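Local coordinates for probable glutathione reductase (Sinorhizobium meliloti, PDB 4DNA), which probably catalyses the NADPH-dependent reduction of glutathione disulfide to glutathione, working as a homodimer with one FAD bound to each subunit, at residues K203-R208 with R215-A220; S172-G177 with D232-V237; T435-V438 with A443-L446; M391-N396 with C427-F432; F64-G69 with P377-L382. One frame throughout, in Å; residues are numbered along the deposited sequence.

How the contacts relate
Contacts 1 and 2 belong to the Rossmann-type nucleotide-binding part of the chain, their centres about 18 Å apart; contact 1 comes between the two strands joined by contact 2. Contact 5 joins the FAD-binding part to the dimerisation domain; it opens before contacts 1 and 2 and closes after them, and contacts 4 and 3 then follow. Those two lie in the dimerisation domain and touch directly, L446 packing on L393 and M391, with centres about 12 Å apart. Contacts 3, 4 and 5 all reach the second subunit, whereas contacts 1 and 2 do not, so the dimer interface draws on both the dimerisation domain and the end region of helix 48-66.

Contact 1. Residues K203-R208 with R215-A220; sequences KEILSR and RGLHAA
E204 OE1 is gripped by two arginines: R215 across the contact, through NE at 2.8 Å, and R214, which adds a second salt bridge to the same oxygen. The R215 pairing is two-pronged and side-on, because NH1 of R215 also donates to E204 OE2 at 2.8 Å. Carboxylate and guanidinium planes lie only 19° apart, and the NH1 bond is nearly straight (169°), reaching OE2 on its syn lone pair. The NE bond is more bent and meets OE1 on the syn side, somewhat out of the carboxylate plane. Two bonds to one rigid group fix its rotation. R215 gets there by a bend at CB-CG (chi2 105°), which brings its far end back toward the loop, while the glutamate chain runs out extended beyond CG.

Beside this polar edge lies an apolar one. L206 CD1 touches L217 CD2 at 3.8 Å, the two side chains crossing at about a right angle, and I205 CD1 rests 4.1 Å from the backbone N of H218 and 4.3 Å from its CB. I205 and L206 also extend the apolar layer from helix 211-223 to helix 180-191, packing on its V183, which is among the predicted NAD-binding residues. The loop thus lies over helix 211-223, the helix of a beta-alpha-beta crossover between parallel strands 195-199 and 227-229, as in the Rossmann-type dinucleotide-binding fold.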
# COMPACT_ATOMS: atom_id res chain seq x y z
N LYS A 203 11.20 29.01 -1.46
CA LYS A 203 10.22 29.25 -2.51
C LYS A 203 9.13 28.18 -2.53
O LYS A 203 7.97 28.49 -2.77
CB LYS A 203 10.91 29.31 -3.88
CG LYS A 203 11.56 30.64 -4.21
CD LYS A 203 12.70 30.42 -5.20
CE LYS A 203 12.85 31.56 -6.20
NZ LYS A 203 12.63 32.90 -5.60
N GLU A 204 9.49 26.93 -2.28
CA GLU A 204 8.49 25.85 -2.25
C GLU A 204 8.80 24.87 -1.13
O GLU A 204 9.96 24.63 -0.82
CB GLU A 204 8.44 25.13 -3.59
CG GLU A 204 8.43 26.07 -4.78
CD GLU A 204 8.22 25.40 -6.13
OE1 GLU A 204 7.79 24.23 -6.17
OE2 GLU A 204 8.49 26.06 -7.15
N ILE A 205 7.76 24.31 -0.52
CA ILE A 205 7.92 23.35 0.59
C ILE A 205 8.61 22.07 0.13
O ILE A 205 8.64 21.79 -1.06
CB ILE A 205 6.58 22.99 1.27
CG1 ILE A 205 5.59 22.44 0.24
CG2 ILE A 205 6.01 24.19 2.00
CD1 ILE A 205 4.35 21.84 0.86
N LEU A 206 9.17 21.31 1.07
CA LEU A 206 9.89 20.08 0.72
C LEU A 206 10.73 20.29 -0.54
O LEU A 206 10.60 19.54 -1.52
CB LEU A 206 8.90 18.94 0.49
CG LEU A 206 7.81 18.77 1.53
CD1 LEU A 206 6.83 17.70 1.07
CD2 LEU A 206 8.43 18.38 2.85
N SER A 207 11.59 21.30 -0.50
CA SER A 207 12.43 21.73 -1.61
C SER A 207 13.35 20.65 -2.24
O SER A 207 13.82 20.83 -3.37
CB SER A 207 13.32 22.87 -1.14
OG SER A 207 14.09 22.42 -0.03
N ARG A 208 13.60 19.57 -1.50
CA ARG A 208 14.43 18.45 -1.96
C ARG A 208 13.63 17.45 -2.78
O ARG A 208 14.21 16.57 -3.43
CB ARG A 208 15.05 17.72 -0.76
CG ARG A 208 16.15 18.47 -0.04
CD ARG A 208 17.47 18.38 -0.80
NE ARG A 208 18.59 18.28 0.13
CZ ARG A 208 19.83 17.92 -0.20
NH1 ARG A 208 20.13 17.61 -1.45
NH2 ARG A 208 20.77 17.87 0.74
N ARG A 215 4.45 20.72 -5.53
CA ARG A 215 3.31 21.49 -5.99
C ARG A 215 2.00 20.79 -5.69
O ARG A 215 0.97 21.44 -5.44
CB ARG A 215 3.41 21.77 -7.48
CG ARG A 215 4.28 22.96 -7.84
CD ARG A 215 5.62 22.53 -8.39
NE ARG A 215 6.53 23.66 -8.55
CZ ARG A 215 6.97 24.15 -9.71
NH1 ARG A 215 7.80 25.18 -9.72
NH2 ARG A 215 6.59 23.61 -10.86
N GLY A 216 2.03 19.45 -5.71
CA GLY A 216 0.83 18.67 -5.52
C GLY A 216 0.35 18.72 -4.09
O GLY A 216 -0.83 18.91 -3.82
N LEU A 217 1.30 18.54 -3.17
CA LEU A 217 0.98 18.57 -1.75
C LEU A 217 0.54 19.98 -1.35
O LEU A 217 -0.48 20.14 -0.70
CB LEU A 217 2.16 18.09 -0.90
CG LEU A 217 1.83 18.04 0.60
CD1 LEU A 217 0.66 17.10 0.88
CD2 LEU A 217 3.04 17.64 1.43
N HIS A 218 1.32 20.98 -1.75
CA HIS A 218 0.94 22.37 -1.56
C HIS A 218 -0.51 22.60 -1.97
O HIS A 218 -1.31 23.12 -1.19
CB HIS A 218 1.89 23.27 -2.34
CG HIS A 218 1.70 24.74 -2.07
ND1 HIS A 218 0.73 25.46 -2.65
CD2 HIS A 218 2.38 25.61 -1.24
CE1 HIS A 218 0.78 26.72 -2.20
NE2 HIS A 218 1.79 26.81 -1.33
N ALA A 219 -0.86 22.20 -3.18
CA ALA A 219 -2.23 22.36 -3.67
C ALA A 219 -3.25 21.74 -2.72
O ALA A 219 -4.15 22.42 -2.27
CB ALA A 219 -2.37 21.82 -5.09
N ALA A 220 -3.08 20.46 -2.40
CA ALA A 220 -4.04 19.71 -1.58
C ALA A 220 -4.19 20.30 -0.18
O ALA A 220 -5.29 20.33 0.38
CB ALA A 220 -3.63 18.25 -1.48

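Contact 2. Residues S172-G177 with D232-V237; sequences SILIAG and DIIQSV
I234 CD1 is the one atom through which segment 232-237 touches strand 172-176. It meets L174 CD2 at 4.0 Å and A176 CB at 4.1 Å, two residues whose CB atoms point to the same side of their strand. The leucine and isoleucine reach toward each other tip to tip, methyl against methyl. For I234 this follows from an extended branch: CG1 stands anti to the carbonyl carbon (chi1 -68°) and CD1 continues outward from it.

In the next shell, L174 packs on T197 and A247 and A176 on I199, so strand 195-199 and the antiparallel strand 245-249 flank the pair. Backbone bonds from L174 to Q259 and M261 hold strand 172-176 in the parallel sheet. On the other side, D232 OD1 accepts from the next amide, I233 N, at 2.8 Å from above the carboxylate plane, and D232 OD2 is bonded to H252 ND1; these bonds probably help to hold the backbone leading into I234.

No hydrogen bond joins the two segments, and the buried area is a modest 96 Å². The polar bonds therefore hold each strand within its own surroundings, while the three-stranded antiparallel sheet meets the parallel one here through non-directional apolar packing.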
# COMPACT_ATOMS: atom_id res chain seq x y z
N SER A 172 -5.49 27.45 17.53
CA SER A 172 -4.72 27.85 16.36
C SER A 172 -3.23 27.56 16.56
O SER A 172 -2.71 27.68 17.67
CB SER A 172 -4.95 29.33 16.00
OG SER A 172 -4.76 30.17 17.12
N ILE A 173 -2.56 27.15 15.47
CA ILE A 173 -1.09 26.98 15.44
C ILE A 173 -0.45 27.62 14.19
O ILE A 173 -1.05 27.65 13.11
CB ILE A 173 -0.66 25.49 15.53
CG1 ILE A 173 0.79 25.39 16.01
CG2 ILE A 173 -0.82 24.76 14.20
CD1 ILE A 173 1.13 24.06 16.66
N LEU A 174 0.76 28.14 14.37
CA LEU A 174 1.55 28.61 13.25
C LEU A 174 2.88 27.88 13.25
O LEU A 174 3.63 27.98 14.21
CB LEU A 174 1.79 30.13 13.34
CG LEU A 174 2.78 30.70 12.32
CD1 LEU A 174 2.14 30.79 10.95
CD2 LEU A 174 3.32 32.04 12.74
N ILE A 175 3.15 27.18 12.15
CA ILE A 175 4.37 26.39 12.01
C ILE A 175 5.34 26.93 10.96
O ILE A 175 5.09 26.83 9.77
CB ILE A 175 4.06 24.94 11.64
CG1 ILE A 175 3.19 24.29 12.70
CG2 ILE A 175 5.36 24.17 11.48
CD1 ILE A 175 2.35 23.15 12.18
N ALA A 176 6.46 27.46 11.44
CA ALA A 176 7.60 27.79 10.59
C ALA A 176 8.40 26.52 10.23
O ALA A 176 8.66 25.67 11.10
CB ALA A 176 8.48 28.80 11.29
N GLY A 177 8.79 26.40 8.97
CA GLY A 177 9.57 25.25 8.52
C GLY A 177 9.00 24.75 7.21
O GLY A 177 7.79 24.86 6.98
N ASP A 232 9.12 33.71 3.15
CA ASP A 232 8.89 34.58 4.30
C ASP A 232 9.44 33.97 5.58
O ASP A 232 9.66 32.77 5.66
CB ASP A 232 7.40 34.86 4.44
CG ASP A 232 7.11 36.13 5.22
OD1 ASP A 232 8.06 36.87 5.58
OD2 ASP A 232 5.92 36.38 5.47
N ILE A 233 9.62 34.83 6.58
CA ILE A 233 10.36 34.52 7.79
C ILE A 233 9.64 35.16 8.98
O ILE A 233 8.93 36.16 8.81
CB ILE A 233 11.82 35.07 7.64
CG1 ILE A 233 12.83 34.18 8.38
CG2 ILE A 233 11.94 36.54 8.03
CD1 ILE A 233 14.24 34.28 7.81
N ILE A 234 9.82 34.61 10.18
CA ILE A 234 9.34 35.28 11.40
C ILE A 234 10.39 36.27 11.95
O ILE A 234 11.50 35.86 12.29
CB ILE A 234 8.91 34.27 12.49
CG1 ILE A 234 7.65 33.53 12.05
CG2 ILE A 234 8.64 34.97 13.82
CD1 ILE A 234 7.29 32.35 12.92
N GLN A 235 10.03 37.57 12.00
CA GLN A 235 10.90 38.63 12.55
C GLN A 235 11.12 38.42 14.06
O GLN A 235 12.26 38.48 14.55
CB GLN A 235 10.32 40.05 12.34
CG GLN A 235 9.72 40.39 10.98
CD GLN A 235 10.73 40.89 9.96
OE1 GLN A 235 11.78 40.27 9.75
NE2 GLN A 235 10.42 42.01 9.32
N SER A 236 10.02 38.20 14.78
CA SER A 236 10.02 38.01 16.24
C SER A 236 8.68 37.46 16.74
O SER A 236 7.63 37.66 16.12
CB SER A 236 10.30 39.32 16.95
OG SER A 236 9.22 40.22 16.72
N VAL A 237 8.73 36.79 17.88
CA VAL A 237 7.53 36.32 18.55
C VAL A 237 7.40 37.04 19.87
O VAL A 237 8.39 37.28 20.57
CB VAL A 237 7.55 34.79 18.80
CG1 VAL A 237 6.23 34.32 19.38
CG2 VAL A 237 7.84 34.03 17.52

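Contact 3. Residues T435-V438 with A443-L446; sequences TMAV and AEEL
The A437 methyl and the V438 carbonyl face E444 across a tight reversal of the chain, the nearest CA atoms, those of A437 and E444, being 5.2 Å apart. The apolar part is small: A437 CB lies 4.0 Å from E444 CB and 3.9 Å from E444 OE1, so the alanine methyl sits alongside the glutamate chain.

The polar part needs more care. V438 O comes within 3.3 Å of E444 OE2, yet both are acceptors and no hydrogen bond joins the two segments. Each atom finds donors in the residues that connect them. V438 O is bonded to T441 OG1, and E444 OE2 accepts from T441 N as well as pairing with H439 ND1. Thus T441 serves both sides of the turn, and the carboxylate is placed by more than one bond. E444 meets these partners because its CG stands between the backbone N and the carbonyl carbon (chi1 54°), after which the chain runs extended. Behind it, L446 N bonds to A443 O at 3.1 Å.

A third group of contacts comes from the second subunit. Its Q417 bonds through OE1 to V438 N and through NE2 to M436 O, gripping the loop backbone at two points, while its E414 meets A443 N.

H439 is the predicted proton acceptor and an observed FAD-site residue, for a flavin not bound to its own chain. The H439-E444 pair fits the His-Glu dyad of glutathione reductases, probably contributed, as in that family, to the active site of the other subunit.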
# COMPACT_ATOMS: atom_id res chain seq x y z
N THR A 435 4.64 -6.48 -16.38
CA THR A 435 4.00 -6.86 -15.12
C THR A 435 2.50 -6.67 -15.24
O THR A 435 2.02 -5.55 -15.42
CB THR A 435 4.51 -6.01 -13.94
OG1 THR A 435 5.93 -6.10 -13.86
CG2 THR A 435 3.92 -6.50 -12.65
N MSE A 436 1.76 -7.78 -15.14
CA MSE A 436 0.32 -7.76 -15.30
C MSE A 436 -0.27 -6.88 -14.25
O MSE A 436 0.23 -6.83 -13.13
CB MSE A 436 -0.18 -9.17 -15.09
CG MSE A 436 -1.68 -9.30 -15.33
SE MSE A 436 -2.12 -8.98 -17.23
CE MSE A 436 -0.78 -10.17 -18.07
N ALA A 437 -1.34 -6.18 -14.61
CA ALA A 437 -2.00 -5.27 -13.70
C ALA A 437 -2.80 -6.02 -12.63
O ALA A 437 -3.33 -7.10 -12.88
CB ALA A 437 -2.92 -4.34 -14.48
N VAL A 438 -2.86 -5.42 -11.44
CA VAL A 438 -3.80 -5.87 -10.42
C VAL A 438 -4.94 -4.85 -10.29
O VAL A 438 -4.72 -3.67 -10.09
CB VAL A 438 -3.13 -6.13 -9.05
CG1 VAL A 438 -4.11 -6.79 -8.10
CG2 VAL A 438 -1.88 -6.97 -9.20
N ALA A 443 -1.91 1.32 -7.70
CA ALA A 443 -0.64 0.85 -8.24
C ALA A 443 -0.62 0.38 -9.69
O ALA A 443 0.43 0.39 -10.32
CB ALA A 443 -0.08 -0.25 -7.34
N GLU A 444 -1.76 -0.03 -10.24
CA GLU A 444 -1.77 -0.48 -11.63
C GLU A 444 -1.50 0.64 -12.65
O GLU A 444 -1.17 0.37 -13.82
CB GLU A 444 -3.05 -1.19 -11.99
CG GLU A 444 -4.30 -0.40 -11.69
CD GLU A 444 -5.54 -1.16 -12.10
OE1 GLU A 444 -5.52 -1.76 -13.19
OE2 GLU A 444 -6.52 -1.17 -11.33
N GLU A 445 -1.64 1.89 -12.22
CA GLU A 445 -1.31 3.02 -13.09
C GLU A 445 0.19 3.10 -13.41
O GLU A 445 0.57 3.69 -14.42
CB GLU A 445 -1.79 4.34 -12.49
CG GLU A 445 -3.26 4.36 -12.09
CD GLU A 445 -4.19 4.26 -13.27
OE1 GLU A 445 -3.74 4.58 -14.39
OE2 GLU A 445 -5.36 3.86 -13.07
N LEU A 446 1.02 2.51 -12.55
CA LEU A 446 2.47 2.47 -12.79
C LEU A 446 2.84 1.43 -13.85
O LEU A 446 3.89 1.54 -14.48
CB LEU A 446 3.24 2.19 -11.50
CG LEU A 446 3.26 3.22 -10.36
CD1 LEU A 446 3.40 2.49 -9.04
CD2 LEU A 446 4.39 4.21 -10.54

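Contact 4. Residues M391-N396 with C427-F432; sequences MKLVVN and CTKDDF
Strand 389-396 of the dimerisation-domain sheet is covered on one face by helix 429-433, with L393 and V395 meeting F432 and K429. The touching residues are two apart on the strand and three apart on the helix, so each element presents one side to the other. L393 CD1 lies 3.9 Å from F432 CD2 and equally near CE2; its second methyl, CD2, comes within 4.0 Å of F432 CE2, so both methyls lie by the CD2-CE2 bond of the ring, approaching obliquely. Further along, V395 CG2 touches K429 CB at 3.9 Å, the two side chains crossing at about a right angle.

K429 packs through its aliphatic chain, CB on V395 and CE near L393 CD1 (4.4 Å). The chain bends at chi2 (58°), and its NZ makes a salt bridge to D433 and a hydrogen bond to M449 O, with a cation-pi contact to Y371 of strand 367-375. Antiparallel neighbours 367-375 and 402-408 hold strand 389-396 between them, and L393 also touches residues of both.

The helix itself begins at a capping box. T428, at the N-cap, accepts from D431 N through OG1 at 3.3 Å, and D431 OD2 in return takes T428 N at 2.7 Å; both N-H...O angles are 167°. The aspartate oxygen is met from above its carboxylate plane. Beyond F432, I421 of the second subunit packs against the ring.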
# COMPACT_ATOMS: atom_id res chain seq x y z
N MSE A 391 1.18 9.96 -9.68
CA MSE A 391 2.09 8.81 -9.73
C MSE A 391 3.06 9.00 -10.85
O MSE A 391 2.67 8.96 -12.02
CB MSE A 391 1.28 7.56 -10.02
CG MSE A 391 0.68 7.08 -8.71
SE MSE A 391 0.03 5.23 -8.89
CE MSE A 391 -0.38 4.87 -7.00
N LYS A 392 4.33 9.21 -10.52
CA LYS A 392 5.27 9.65 -11.54
C LYS A 392 6.53 8.82 -11.59
O LYS A 392 7.22 8.69 -10.59
CB LYS A 392 5.58 11.14 -11.35
CG LYS A 392 6.84 11.64 -12.04
CD LYS A 392 6.61 13.01 -12.66
CE LYS A 392 7.90 13.77 -12.91
NZ LYS A 392 8.19 14.78 -11.86
N LEU A 393 6.81 8.27 -12.77
CA LEU A 393 8.00 7.48 -13.01
C LEU A 393 8.99 8.23 -13.87
O LEU A 393 8.60 8.84 -14.88
CB LEU A 393 7.63 6.18 -13.73
CG LEU A 393 7.01 5.11 -12.84
CD1 LEU A 393 6.48 3.94 -13.66
CD2 LEU A 393 8.04 4.64 -11.85
N VAL A 394 10.28 8.18 -13.49
CA VAL A 394 11.34 8.84 -14.25
C VAL A 394 12.34 7.80 -14.79
O VAL A 394 12.84 6.96 -14.03
CB VAL A 394 12.07 9.92 -13.43
CG1 VAL A 394 13.06 10.67 -14.30
CG2 VAL A 394 11.07 10.89 -12.81
N VAL A 395 12.61 7.86 -16.10
CA VAL A 395 13.31 6.78 -16.82
C VAL A 395 14.47 7.27 -17.71
O VAL A 395 14.34 8.28 -18.42
CB VAL A 395 12.31 6.02 -17.69
CG1 VAL A 395 13.00 5.14 -18.73
CG2 VAL A 395 11.38 5.21 -16.79
N ASN A 396 15.59 6.56 -17.67
CA ASN A 396 16.71 6.88 -18.55
C ASN A 396 16.50 6.30 -19.95
O ASN A 396 16.46 5.09 -20.11
CB ASN A 396 18.03 6.39 -17.95
CG ASN A 396 19.24 6.80 -18.78
OD1 ASN A 396 19.15 7.09 -19.97
ND2 ASN A 396 20.39 6.82 -18.14
N CYS A 427 15.60 -2.20 -11.97
CA CYS A 427 14.51 -2.54 -12.89
C CYS A 427 14.29 -1.53 -14.02
O CYS A 427 14.47 -0.30 -13.85
CB CYS A 427 13.20 -2.79 -12.13
SG CYS A 427 13.03 -4.50 -11.52
N THR A 428 13.90 -2.04 -15.19
CA THR A 428 13.69 -1.19 -16.35
C THR A 428 12.21 -0.91 -16.52
O THR A 428 11.38 -1.67 -16.01
CB THR A 428 14.22 -1.85 -17.63
OG1 THR A 428 13.55 -3.10 -17.85
CG2 THR A 428 15.72 -2.07 -17.54
N LYS A 429 11.88 0.16 -17.24
CA LYS A 429 10.48 0.54 -17.54
C LYS A 429 9.78 -0.62 -18.23
O LYS A 429 8.56 -0.77 -18.17
CB LYS A 429 10.44 1.81 -18.41
CG LYS A 429 9.05 2.31 -18.82
CD LYS A 429 8.14 2.60 -17.63
CE LYS A 429 6.77 3.12 -18.01
NZ LYS A 429 5.91 2.12 -18.71
N ASP A 430 10.57 -1.47 -18.86
CA ASP A 430 10.06 -2.65 -19.52
C ASP A 430 9.63 -3.71 -18.51
O ASP A 430 8.51 -4.21 -18.64
CB ASP A 430 11.06 -3.13 -20.58
CG ASP A 430 11.39 -2.03 -21.58
OD1 ASP A 430 10.54 -1.72 -22.44
OD2 ASP A 430 12.47 -1.43 -21.47
N ASP A 431 10.45 -4.02 -17.50
CA ASP A 431 10.01 -4.92 -16.40
C ASP A 431 8.64 -4.51 -15.89
O ASP A 431 7.78 -5.37 -15.62
CB ASP A 431 10.97 -4.87 -15.20
CG ASP A 431 12.39 -5.29 -15.55
OD1 ASP A 431 12.55 -6.28 -16.30
OD2 ASP A 431 13.34 -4.64 -15.05
N PHE A 432 8.45 -3.19 -15.75
CA PHE A 432 7.17 -2.65 -15.29
C PHE A 432 6.03 -2.99 -16.26
O PHE A 432 4.97 -3.42 -15.82
CB PHE A 432 7.22 -1.14 -15.14
CG PHE A 432 7.74 -0.65 -13.83
CD1 PHE A 432 9.05 -0.93 -13.42
CD2 PHE A 432 6.95 0.16 -13.04
CE1 PHE A 432 9.53 -0.43 -12.23
CE2 PHE A 432 7.44 0.68 -11.84
CZ PHE A 432 8.73 0.37 -11.44

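Contact 5. Residues F64-G69 with P377-L382; sequences FEDAAG and PMKATL
This is a small contact between domains, in which D66 of helix 48-66 and G69, three residues further on, meet K379 and L382 of the dimerisation-domain part of the chain. Helix 48-66 begins with C48 of the C43-C48 disulfide in the FAD-binding fold of this disulfide reductase family, and residues 377-382 lead from strand 367-375 into the short helix 380-383. The two segments are 308 residues apart in sequence, bury 135 Å² between them, and form no hydrogen bond with each other.

The backbones come nearest at G69 and L382, whose CA atoms are 5.4 Å apart. A glycine has no side chain to stand between the chains, which is consistent with so near an approach. L382 N is bonded to K379 O at 2.8 Å, a bond that links the two residues touching segment 64-69.

D66 and K379 meet only through the lysine's aliphatic part: D66 OD2 is 4.4 Å from K379 CD, while NZ stays 5.5 Å from that oxygen. This is no salt bridge, although the opposite charges may attract weakly at that range. The stronger partner of the aspartate is R385, which makes a salt bridge to D66 OD1 and so ties the same two parts of the fold together.

The second subunit borders the site, its W72 meeting F64 edge-to-face and its Y56 packing on K379. F70 lies against both K379 and L382. At the other end of the contact the leucine lies along a peptide oxygen, with L382 CD2 3.6 Å and L382 CG 3.9 Å from G69 O.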
# COMPACT_ATOMS: atom_id res chain seq x y z
N PHE A 64 -14.93 10.16 8.68
CA PHE A 64 -16.31 10.44 9.06
C PHE A 64 -17.09 11.09 7.92
O PHE A 64 -18.19 10.63 7.59
CB PHE A 64 -16.39 11.27 10.34
CG PHE A 64 -15.65 10.67 11.52
CD1 PHE A 64 -15.79 9.31 11.83
CD2 PHE A 64 -14.82 11.45 12.31
CE1 PHE A 64 -15.11 8.75 12.89
CE2 PHE A 64 -14.13 10.89 13.38
CZ PHE A 64 -14.28 9.54 13.67
N GLU A 65 -16.53 12.13 7.32
CA GLU A 65 -17.24 12.81 6.23
C GLU A 65 -17.29 11.94 4.98
O GLU A 65 -18.30 11.93 4.26
CB GLU A 65 -16.68 14.22 5.95
CG GLU A 65 -15.17 14.27 5.79
CD GLU A 65 -14.55 15.53 6.40
OE1 GLU A 65 -14.85 15.83 7.58
OE2 GLU A 65 -13.76 16.20 5.71
N ASP A 66 -16.22 11.19 4.75
CA ASP A 66 -16.14 10.33 3.58
C ASP A 66 -17.18 9.23 3.60
O ASP A 66 -17.62 8.80 2.54
CB ASP A 66 -14.75 9.75 3.41
CG ASP A 66 -13.84 10.66 2.61
OD1 ASP A 66 -14.25 11.82 2.31
OD2 ASP A 66 -12.72 10.21 2.26
N ALA A 67 -17.58 8.78 4.79
CA ALA A 67 -18.55 7.68 4.93
C ALA A 67 -19.93 8.05 4.42
O ALA A 67 -20.73 7.17 4.11
CB ALA A 67 -18.63 7.22 6.38
N ALA A 68 -20.21 9.35 4.34
CA ALA A 68 -21.54 9.84 3.96
C ALA A 68 -21.94 9.34 2.58
O ALA A 68 -23.06 8.87 2.37
CB ALA A 68 -21.58 11.36 4.02
N GLY A 69 -20.98 9.41 1.65
CA GLY A 69 -21.21 9.02 0.26
C GLY A 69 -21.40 7.54 0.07
O GLY A 69 -21.71 7.10 -1.03
N PRO A 377 -8.84 9.04 -6.92
CA PRO A 377 -8.85 7.71 -6.30
C PRO A 377 -10.25 7.11 -6.36
O PRO A 377 -11.23 7.86 -6.31
CB PRO A 377 -8.46 7.99 -4.84
CG PRO A 377 -7.77 9.30 -4.86
CD PRO A 377 -8.38 10.08 -5.98
N MSE A 378 -10.35 5.79 -6.45
CA MSE A 378 -11.64 5.12 -6.60
C MSE A 378 -12.65 5.56 -5.56
O MSE A 378 -13.79 5.84 -5.88
CB MSE A 378 -11.52 3.60 -6.55
CG MSE A 378 -12.59 3.11 -7.52
SE MSE A 378 -13.07 1.22 -7.26
CE MSE A 378 -12.48 0.64 -9.05
N LYS A 379 -12.21 5.63 -4.31
CA LYS A 379 -13.08 5.97 -3.20
C LYS A 379 -13.69 7.34 -3.43
O LYS A 379 -14.87 7.55 -3.16
CB LYS A 379 -12.28 5.94 -1.89
CG LYS A 379 -13.12 5.90 -0.63
CD LYS A 379 -12.29 6.13 0.62
CE LYS A 379 -11.68 4.84 1.16
NZ LYS A 379 -11.80 4.79 2.64
N ALA A 380 -12.87 8.26 -3.94
CA ALA A 380 -13.30 9.65 -4.16
C ALA A 380 -14.38 9.74 -5.20
O ALA A 380 -15.13 10.70 -5.25
CB ALA A 380 -12.12 10.53 -4.56
N THR A 381 -14.46 8.72 -6.04
CA THR A 381 -15.58 8.59 -6.94
C THR A 381 -16.91 8.70 -6.19
O THR A 381 -17.87 9.25 -6.73
CB THR A 381 -15.48 7.28 -7.74
OG1 THR A 381 -16.15 7.45 -8.99
CG2 THR A 381 -16.11 6.10 -6.97
N LEU A 382 -16.97 8.22 -4.96
CA LEU A 382 -18.20 8.27 -4.16
C LEU A 382 -18.22 9.26 -2.99
O LEU A 382 -19.25 9.88 -2.73
CB LEU A 382 -18.59 6.87 -3.67
CG LEU A 382 -19.82 6.26 -4.33
CD1 LEU A 382 -19.55 5.93 -5.79
CD2 LEU A 382 -20.26 5.02 -3.57